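Local atomic coordinates of DsbA family protein (Salmonella typhimurium, PDB entry 7JVE), a protein that works as a trimeric thioredoxin-like enzyme with both thiol oxidase and disulfide isomerase activities, encoded in a fimbrial operon. Residues F90-S95 / L151-A156; W128-L133 / H170-L175. All blocks are in the same frame, centred on the assembly; numbering follows the deposited sequence.

Interaction 1 of 2, residues F90-S95 / L151-A156; sequences FDYQCS and LDWHNA
The imidazole of His154 points its edge at the face of Phe90, an offset edge-to-face pair with ring planes at 84°. CE1 of His154 lies 3.5 Å from CE2 of Phe90, offset toward the rim of the phenyl face. His154 CG is anti to the backbone N (chi1 164°), which carries the ring off the helix toward the segment 90-95. Tyr92 comes in beside this pair at a slant, its ring inclined to the imidazole. A weak, bent hydrogen bond runs from His154 ND1 to Tyr92 OH at 3.2 Å, with an N-H...O angle of 134°. Phe90, Tyr92 and His154 together make an aromatic cluster. The Trp153 side of the contact is looser: its NE1 stays 4.0 Å from Tyr92 OH, and a water mediates between them, accepting from Tyr92 OH at 2.8 Å and from Trp153 NE1 at 2.9 Å. The phenol oxygen thus takes a weak bond from the histidine and gives one to the water. Around Tyr92 the chain turns toward the redox centre: Asp91 OD1 accepts from Gln93 N in an Asx turn, a type I turn spans Asp91 to Cys94, and Cys94, at the N-cap of the next helix, is in disulfide with Cys97 in the CxxC arrangement of thioredoxin-like enzymes. The cluster therefore packs the end of strand 84-90 and the loop leading into helix 95-110 against helix 147-159, with Phe118 of strand 115-120 and Tyr158 adding edge-to-face contacts to His154, and Ala134 of helix 128-145 touching Tyr92.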
ATOM      1  N   PHE A  90      -0.014 -18.408 -14.992  1.00 19.60           N
ATOM      2  CA  PHE A  90      -1.009 -18.297 -13.946  1.00 22.25           C
ATOM      3  C   PHE A  90      -0.828 -19.456 -12.974  1.00 21.04           C
ATOM      4  O   PHE A  90      -0.285 -20.513 -13.320  1.00 20.63           O
ATOM      5  CB  PHE A  90      -2.433 -18.314 -14.515  1.00 20.54           C
ATOM      6  CG  PHE A  90      -2.788 -19.622 -15.140  1.00 25.54           C
ATOM      7  CD1 PHE A  90      -2.410 -19.906 -16.442  1.00 22.43           C
ATOM      8  CD2 PHE A  90      -3.426 -20.608 -14.398  1.00 23.94           C
ATOM      9  CE1 PHE A  90      -2.700 -21.135 -16.998  1.00 25.48           C
ATOM     10  CE2 PHE A  90      -3.728 -21.825 -14.957  1.00 21.88           C
ATOM     11  CZ  PHE A  90      -3.368 -22.091 -16.253  1.00 23.80           C
ATOM     12  N   ASP A  91      -1.277 -19.215 -11.745  1.00 20.18           N
ATOM     13  CA  ASP A  91      -1.365 -20.198 -10.674  1.00 21.72           C
ATOM     14  C   ASP A  91      -2.845 -20.314 -10.317  1.00 22.97           C
ATOM     15  O   ASP A  91      -3.529 -19.291 -10.183  1.00 23.43           O
ATOM     16  CB  ASP A  91      -0.507 -19.728  -9.482  1.00 21.21           C
ATOM     17  CG  ASP A  91      -0.505 -20.688  -8.290  1.00 24.69           C
ATOM     18  OD1 ASP A  91      -1.440 -21.511  -8.116  1.00 23.75           O
ATOM     19  OD2 ASP A  91       0.464 -20.575  -7.490  1.00 24.62           O
ATOM     20  N   TYR A  92      -3.357 -21.543 -10.204  1.00 19.42           N
ATOM     21  CA  TYR A  92      -4.768 -21.673  -9.862  1.00 21.76           C
ATOM     22  C   TYR A  92      -5.101 -21.052  -8.503  1.00 26.08           C
ATOM     23  O   TYR A  92      -6.256 -20.675  -8.276  1.00 24.36           O
ATOM     24  CB  TYR A  92      -5.211 -23.134  -9.884  1.00 19.87           C
ATOM     25  CG  TYR A  92      -5.415 -23.682 -11.278  1.00 24.18           C
ATOM     26  CD1 TYR A  92      -6.482 -23.243 -12.076  1.00 24.93           C
ATOM     27  CD2 TYR A  92      -4.546 -24.624 -11.807  1.00 20.29           C
ATOM     28  CE1 TYR A  92      -6.675 -23.738 -13.351  1.00 22.70           C
ATOM     29  CE2 TYR A  92      -4.728 -25.133 -13.095  1.00 23.30           C
ATOM     30  CZ  TYR A  92      -5.791 -24.684 -13.862  1.00 27.04           C
ATOM     31  OH  TYR A  92      -5.981 -25.192 -15.133  1.00 27.69           O
ATOM     32  N   GLN A  93      -4.133 -20.922  -7.597  1.00 24.22           N
ATOM     33  CA  GLN A  93      -4.399 -20.327  -6.294  1.00 24.09           C
ATOM     34  C   GLN A  93      -4.080 -18.840  -6.239  1.00 23.09           C
ATOM     35  O   GLN A  93      -4.206 -18.223  -5.181  1.00 27.62           O
ATOM     36  CB  GLN A  93      -3.631 -21.074  -5.212  1.00 26.31           C
ATOM     37  CG  GLN A  93      -4.181 -22.452  -5.015  1.00 25.52           C
ATOM     38  CD  GLN A  93      -3.707 -23.071  -3.740  1.00 31.13           C
ATOM     39  OE1 GLN A  93      -4.317 -22.870  -2.681  1.00 33.02           O
ATOM     40  NE2 GLN A  93      -2.613 -23.841  -3.819  1.00 24.77           N
ATOM     41  N   CYS A  94      -3.691 -18.249  -7.350  1.00 23.11           N
ATOM     42  CA  CYS A  94      -3.601 -16.798  -7.442  1.00 25.88           C
ATOM     43  C   CYS A  94      -5.003 -16.194  -7.439  1.00 24.82           C
ATOM     44  O   CYS A  94      -5.776 -16.406  -8.381  1.00 25.09           O
ATOM     45  CB  CYS A  94      -2.847 -16.424  -8.710  1.00 21.55           C
ATOM     46  SG  CYS A  94      -2.764 -14.697  -8.942  1.00 28.10           S
ATOM     47  N   SER A  95      -5.328 -15.422  -6.397  1.00 22.91           N
ATOM     48  CA  SER A  95      -6.696 -14.931  -6.244  1.00 27.60           C
ATOM     49  C   SER A  95      -7.085 -13.935  -7.337  1.00 29.03           C
ATOM     50  O   SER A  95      -8.249 -13.905  -7.748  1.00 29.75           O
ATOM     51  CB  SER A  95      -6.902 -14.305  -4.852  1.00 29.77           C
ATOM     52  OG  SER A  95      -6.108 -13.148  -4.643  1.00 27.40           O
ATOM     53  N   LEU A 151     -10.196 -26.178 -21.307  1.00 20.15           N
ATOM     54  CA  LEU A 151     -10.627 -24.870 -20.837  1.00 22.77           C
ATOM     55  C   LEU A 151     -11.801 -24.991 -19.859  1.00 25.14           C
ATOM     56  O   LEU A 151     -11.850 -24.241 -18.870  1.00 20.79           O
ATOM     57  CB  LEU A 151     -10.952 -23.970 -22.034  1.00 22.27           C
ATOM     58  CG  LEU A 151     -11.399 -22.512 -21.828  1.00 29.45           C
ATOM     59  CD1 LEU A 151     -10.483 -21.720 -20.888  1.00 24.69           C
ATOM     60  CD2 LEU A 151     -11.501 -21.810 -23.180  1.00 27.53           C
ATOM     61  N   ASP A 152     -12.734 -25.948 -20.091  1.00 23.44           N
ATOM     62  CA  ASP A 152     -13.784 -26.216 -19.098  1.00 24.87           C
ATOM     63  C   ASP A 152     -13.192 -26.640 -17.766  1.00 24.71           C
ATOM     64  O   ASP A 152     -13.639 -26.193 -16.704  1.00 23.82           O
ATOM     65  CB  ASP A 152     -14.779 -27.309 -19.533  1.00 26.20           C
ATOM     66  CG  ASP A 152     -15.530 -26.958 -20.782  1.00 32.10           C
ATOM     67  OD1 ASP A 152     -15.768 -27.865 -21.609  1.00 41.90           O
ATOM     68  OD2 ASP A 152     -15.853 -25.762 -20.958  1.00 43.38           O
ATOM     69  N   TRP A 153     -12.222 -27.550 -17.801  1.00 22.26           N
ATOM     70  CA  TRP A 153     -11.590 -27.987 -16.564  1.00 22.93           C
ATOM     71  C   TRP A 153     -10.919 -26.811 -15.859  1.00 22.57           C
ATOM     72  O   TRP A 153     -11.067 -26.616 -14.647  1.00 25.71           O
ATOM     73  CB  TRP A 153     -10.583 -29.098 -16.870  1.00 19.62           C
ATOM     74  CG  TRP A 153      -9.482 -29.168 -15.891  1.00 21.80           C
ATOM     75  CD1 TRP A 153      -8.216 -28.668 -16.040  1.00 20.90           C
ATOM     76  CD2 TRP A 153      -9.536 -29.748 -14.581  1.00 21.02           C
ATOM     77  NE1 TRP A 153      -7.474 -28.920 -14.907  1.00 20.23           N
ATOM     78  CE2 TRP A 153      -8.254 -29.580 -13.996  1.00 20.60           C
ATOM     79  CE3 TRP A 153     -10.536 -30.409 -13.848  1.00 23.31           C
ATOM     80  CZ2 TRP A 153      -7.944 -30.049 -12.706  1.00 19.87           C
ATOM     81  CZ3 TRP A 153     -10.228 -30.873 -12.565  1.00 24.95           C
ATOM     82  CH2 TRP A 153      -8.938 -30.688 -12.009  1.00 22.35           C
ATOM     83  N   HIS A 154     -10.169 -26.022 -16.619  1.00 19.85           N
ATOM     84  CA  HIS A 154      -9.463 -24.870 -16.082  1.00 19.45           C
ATOM     85  C   HIS A 154     -10.425 -23.907 -15.395  1.00 22.95           C
ATOM     86  O   HIS A 154     -10.217 -23.519 -14.238  1.00 23.42           O
ATOM     87  CB  HIS A 154      -8.700 -24.224 -17.243  1.00 20.52           C
ATOM     88  CG  HIS A 154      -8.210 -22.833 -16.993  1.00 21.58           C
ATOM     89  ND1 HIS A 154      -6.904 -22.560 -16.655  1.00 20.11           N
ATOM     90  CD2 HIS A 154      -8.829 -21.634 -17.104  1.00 22.93           C
ATOM     91  CE1 HIS A 154      -6.745 -21.257 -16.536  1.00 22.24           C
ATOM     92  NE2 HIS A 154      -7.899 -20.670 -16.805  1.00 25.81           N
ATOM     93  N   ASN A 155     -11.499 -23.520 -16.083  1.00 21.91           N
ATOM     94  CA  ASN A 155     -12.474 -22.627 -15.469  1.00 22.55           C
ATOM     95  C   ASN A 155     -13.144 -23.275 -14.264  1.00 29.34           C
ATOM     96  O   ASN A 155     -13.441 -22.597 -13.269  1.00 28.36           O
ATOM     97  CB  ASN A 155     -13.522 -22.216 -16.489  1.00 24.13           C
ATOM     98  CG  ASN A 155     -12.952 -21.332 -17.574  1.00 29.12           C
ATOM     99  OD1 ASN A 155     -12.056 -20.543 -17.313  1.00 28.04           O
ATOM    100  ND2 ASN A 155     -13.465 -21.466 -18.795  1.00 26.75           N
ATOM    101  N   ALA A 156     -13.403 -24.584 -14.332  1.00 22.28           N
ATOM    102  CA  ALA A 156     -14.081 -25.235 -13.222  1.00 24.81           C
ATOM    103  C   ALA A 156     -13.208 -25.233 -11.974  1.00 26.10           C
ATOM    104  O   ALA A 156     -13.720 -25.095 -10.859  1.00 26.24           O
ATOM    105  CB  ALA A 156     -14.472 -26.665 -13.605  1.00 23.00           C
TER
HETATM  106  O   HOH W   1      -4.836 -27.742 -15.338  1.00 21.09           O

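Interaction 2 of 2, residues W128-L133 / H170-L175; sequences WPVSGL and HDVYTL
Leu133 holds CG trans to its backbone N (chi1 176°), and its two methyls spread toward helix 169-176, where they meet Tyr173. Tyr173 has CG opposite its carbonyl carbon; CB leaves the backbone across the direction of the other helix, but the ring end comes closer to it. The result is a CH-pi contact: Leu133 CD2 sits 3.5 Å from the centroid of the Tyr173 ring, only 13° off the ring normal, and is therefore centred over one face. The other methyl, CD1 of Leu133, lies off toward the CE1 side of the ring, 3.5 Å from CE1 of Tyr173. The leucine side chain stands roughly perpendicular to that of the tyrosine. Val172 fills in beside them, its CG1 3.7 Å from Leu133 CG as the valine and leucine lie alongside each other, pointing opposite ways. Val130, just under one turn before Leu133, adds a more distant touch, CG1 to Val172 CG2 at 4.3 Å. The two helical segments run nearly parallel, their axes inclined by 15° and 10.0 Å apart at closest approach. Side chains rather than backbones fill the interval. Leu133 also touches Val188 and Gln192 of helix 182-193, while Val172 rests on Trp153 of helix 147-159, so both carry the packing into neighbouring helices. Lys189 makes a cation-pi contact with the Tyr173 ring. No hydrogen bond or ion pair joins the two segments; Asp171 OD1 makes a salt bridge with Lys162, and OD2 takes a hydrogen bond from the backbone N of Thr168. What holds the helices together here is thus apolar and dispersive, resting on methyl-to-ring and methyl-to-methyl contacts whose closeness depends on shape, with no directional polar bond to fix the register.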
ATOM      1  N   TRP A 128       3.647 -26.192  -4.878  1.00 24.08           N
ATOM      2  CA  TRP A 128       4.056 -27.199  -5.857  1.00 21.71           C
ATOM      3  C   TRP A 128       3.185 -28.446  -5.840  1.00 21.96           C
ATOM      4  O   TRP A 128       2.767 -28.883  -6.921  1.00 21.66           O
ATOM      5  CB  TRP A 128       5.530 -27.547  -5.639  1.00 22.61           C
ATOM      6  CG  TRP A 128       6.415 -26.499  -6.168  1.00 28.49           C
ATOM      7  CD1 TRP A 128       6.327 -25.157  -5.932  1.00 29.48           C
ATOM      8  CD2 TRP A 128       7.531 -26.685  -7.028  1.00 29.90           C
ATOM      9  NE1 TRP A 128       7.328 -24.501  -6.587  1.00 27.05           N
ATOM     10  CE2 TRP A 128       8.077 -25.412  -7.279  1.00 29.28           C
ATOM     11  CE3 TRP A 128       8.129 -27.806  -7.611  1.00 35.08           C
ATOM     12  CZ2 TRP A 128       9.198 -25.221  -8.093  1.00 31.87           C
ATOM     13  CZ3 TRP A 128       9.256 -27.618  -8.416  1.00 39.67           C
ATOM     14  CH2 TRP A 128       9.771 -26.332  -8.648  1.00 35.83           C
ATOM     15  N   PRO A 129       2.847 -29.047  -4.693  1.00 22.51           N
ATOM     16  CA  PRO A 129       1.986 -30.249  -4.754  1.00 22.63           C
ATOM     17  C   PRO A 129       0.624 -29.994  -5.403  1.00 22.32           C
ATOM     18  O   PRO A 129       0.195 -30.778  -6.263  1.00 21.43           O
ATOM     19  CB  PRO A 129       1.877 -30.676  -3.277  1.00 25.02           C
ATOM     20  CG  PRO A 129       3.069 -30.036  -2.582  1.00 23.33           C
ATOM     21  CD  PRO A 129       3.277 -28.730  -3.315  1.00 22.31           C
ATOM     22  N   VAL A 130      -0.052 -28.898  -5.055  1.00 22.45           N
ATOM     23  CA  VAL A 130      -1.362 -28.604  -5.641  1.00 22.24           C
ATOM     24  C   VAL A 130      -1.230 -28.156  -7.100  1.00 22.51           C
ATOM     25  O   VAL A 130      -1.964 -28.637  -7.975  1.00 23.37           O
ATOM     26  CB  VAL A 130      -2.115 -27.565  -4.785  1.00 26.32           C
ATOM     27  CG1 VAL A 130      -3.344 -27.065  -5.498  1.00 19.82           C
ATOM     28  CG2 VAL A 130      -2.521 -28.200  -3.452  1.00 25.13           C
ATOM     29  N   SER A 131      -0.309 -27.230  -7.393  1.00 20.65           N
ATOM     30  CA  SER A 131      -0.128 -26.812  -8.785  1.00 22.88           C
ATOM     31  C   SER A 131       0.272 -27.991  -9.667  1.00 23.11           C
ATOM     32  O   SER A 131      -0.256 -28.151 -10.775  1.00 20.56           O
ATOM     33  CB  SER A 131       0.911 -25.687  -8.900  1.00 19.27           C
ATOM     34  OG  SER A 131       0.429 -24.498  -8.320  1.00 22.29           O
ATOM     35  N   GLY A 132       1.200 -28.826  -9.191  1.00 20.61           N
ATOM     36  CA  GLY A 132       1.616 -29.972  -9.984  1.00 19.31           C
ATOM     37  C   GLY A 132       0.478 -30.940 -10.240  1.00 21.42           C
ATOM     38  O   GLY A 132       0.328 -31.453 -11.351  1.00 26.11           O
ATOM     39  N   LEU A 133      -0.322 -31.222  -9.207  1.00 22.31           N
ATOM     40  CA  LEU A 133      -1.474 -32.103  -9.375  1.00 22.06           C
ATOM     41  C   LEU A 133      -2.470 -31.522 -10.364  1.00 22.55           C
ATOM     42  O   LEU A 133      -3.036 -32.255 -11.182  1.00 21.95           O
ATOM     43  CB  LEU A 133      -2.167 -32.358  -8.028  1.00 19.78           C
ATOM     44  CG  LEU A 133      -3.445 -33.209  -8.145  1.00 21.34           C
ATOM     45  CD1 LEU A 133      -3.136 -34.553  -8.821  1.00 22.78           C
ATOM     46  CD2 LEU A 133      -4.186 -33.442  -6.802  1.00 22.44           C
ATOM     47  N   HIS A 170      -6.951 -32.789  -2.267  1.00 25.15           N
ATOM     48  CA  HIS A 170      -8.276 -33.394  -2.161  1.00 28.55           C
ATOM     49  C   HIS A 170      -9.301 -32.671  -3.027  1.00 29.05           C
ATOM     50  O   HIS A 170     -10.131 -33.322  -3.670  1.00 29.10           O
ATOM     51  CB  HIS A 170      -8.749 -33.407  -0.709  1.00 32.58           C
ATOM     52  CG  HIS A 170     -10.158 -33.887  -0.555  1.00 34.92           C
ATOM     53  ND1 HIS A 170     -10.504 -35.224  -0.623  1.00 40.06           N
ATOM     54  CD2 HIS A 170     -11.314 -33.209  -0.369  1.00 33.19           C
ATOM     55  CE1 HIS A 170     -11.811 -35.349  -0.478  1.00 35.13           C
ATOM     56  NE2 HIS A 170     -12.326 -34.142  -0.324  1.00 40.27           N
ATOM     57  N   ASP A 171      -9.272 -31.324  -3.038  1.00 28.09           N
ATOM     58  CA  ASP A 171     -10.203 -30.546  -3.861  1.00 27.83           C
ATOM     59  C   ASP A 171      -9.998 -30.837  -5.340  1.00 27.28           C
ATOM     60  O   ASP A 171     -10.958 -30.982  -6.104  1.00 27.19           O
ATOM     61  CB  ASP A 171     -10.022 -29.040  -3.631  1.00 27.03           C
ATOM     62  CG  ASP A 171     -10.473 -28.577  -2.264  1.00 34.00           C
ATOM     63  OD1 ASP A 171     -11.439 -29.149  -1.707  1.00 33.98           O
ATOM     64  OD2 ASP A 171      -9.849 -27.608  -1.748  1.00 37.08           O
ATOM     65  N   VAL A 172      -8.743 -30.855  -5.773  1.00 25.26           N
ATOM     66  CA  VAL A 172      -8.439 -31.101  -7.177  1.00 25.01           C
ATOM     67  C   VAL A 172      -8.923 -32.487  -7.587  1.00 26.16           C
ATOM     68  O   VAL A 172      -9.614 -32.646  -8.600  1.00 24.99           O
ATOM     69  CB  VAL A 172      -6.930 -30.908  -7.425  1.00 21.86           C
ATOM     70  CG1 VAL A 172      -6.550 -31.245  -8.870  1.00 20.59           C
ATOM     71  CG2 VAL A 172      -6.550 -29.478  -7.082  1.00 19.70           C
ATOM     72  N   TYR A 173      -8.587 -33.512  -6.788  1.00 23.23           N
ATOM     73  CA  TYR A 173      -9.044 -34.861  -7.096  1.00 24.85           C
ATOM     74  C   TYR A 173     -10.560 -34.925  -7.155  1.00 28.12           C
ATOM     75  O   TYR A 173     -11.129 -35.623  -8.007  1.00 30.71           O
ATOM     76  CB  TYR A 173      -8.559 -35.859  -6.050  1.00 25.46           C
ATOM     77  CG  TYR A 173      -7.100 -36.198  -6.091  1.00 24.31           C
ATOM     78  CD1 TYR A 173      -6.491 -36.592  -7.266  1.00 23.06           C
ATOM     79  CD2 TYR A 173      -6.341 -36.160  -4.934  1.00 24.52           C
ATOM     80  CE1 TYR A 173      -5.161 -36.909  -7.284  1.00 25.30           C
ATOM     81  CE2 TYR A 173      -5.030 -36.479  -4.937  1.00 24.44           C
ATOM     82  CZ  TYR A 173      -4.440 -36.863  -6.111  1.00 25.86           C
ATOM     83  OH  TYR A 173      -3.108 -37.180  -6.105  1.00 27.02           O
ATOM     84  N   THR A 174     -11.230 -34.229  -6.233  1.00 25.30           N
ATOM     85  CA  THR A 174     -12.682 -34.308  -6.159  1.00 27.75           C
ATOM     86  C   THR A 174     -13.310 -33.755  -7.426  1.00 25.84           C
ATOM     87  O   THR A 174     -14.225 -34.356  -7.990  1.00 30.33           O
ATOM     88  CB  THR A 174     -13.200 -33.562  -4.929  1.00 34.83           C
ATOM     89  OG1 THR A 174     -12.779 -34.242  -3.746  1.00 31.99           O
ATOM     90  CG2 THR A 174     -14.729 -33.510  -4.934  1.00 29.34           C
ATOM     91  N   LEU A 175     -12.828 -32.609  -7.896  1.00 30.02           N
ATOM     92  CA  LEU A 175     -13.281 -32.130  -9.193  1.00 29.74           C
ATOM     93  C   LEU A 175     -12.816 -33.064 -10.308  1.00 30.61           C
ATOM     94  O   LEU A 175     -13.590 -33.375 -11.224  1.00 28.71           O
ATOM     95  CB  LEU A 175     -12.793 -30.698  -9.434  1.00 23.36           C
ATOM     96  CG  LEU A 175     -13.260 -30.010 -10.729  1.00 27.78           C
ATOM     97  CD1 LEU A 175     -14.787 -29.835 -10.798  1.00 26.11           C
ATOM     98  CD2 LEU A 175     -12.568 -28.658 -10.949  1.00 22.16           C
TER

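Overall arrangement
From the N terminus, the chain passes through long helices before strand 84-90 delivers the first segment of interaction 1. Helix 128-145 then opens interaction 2, helix 147-159 closes interaction 1 across 55 intervening residues, and helix 169-176 closes interaction 2 across 36. The segments alternate, so the two loops cross rather than nest. Their centres are about 11 Å apart, and Leu175 bridges them by touching Trp153 and Ala156, while Gln93 touches Val130. Interaction 1 ties the disulfide-bearing loop and the sheet to helix 147-159, and interaction 2 ties together the helices before and after it.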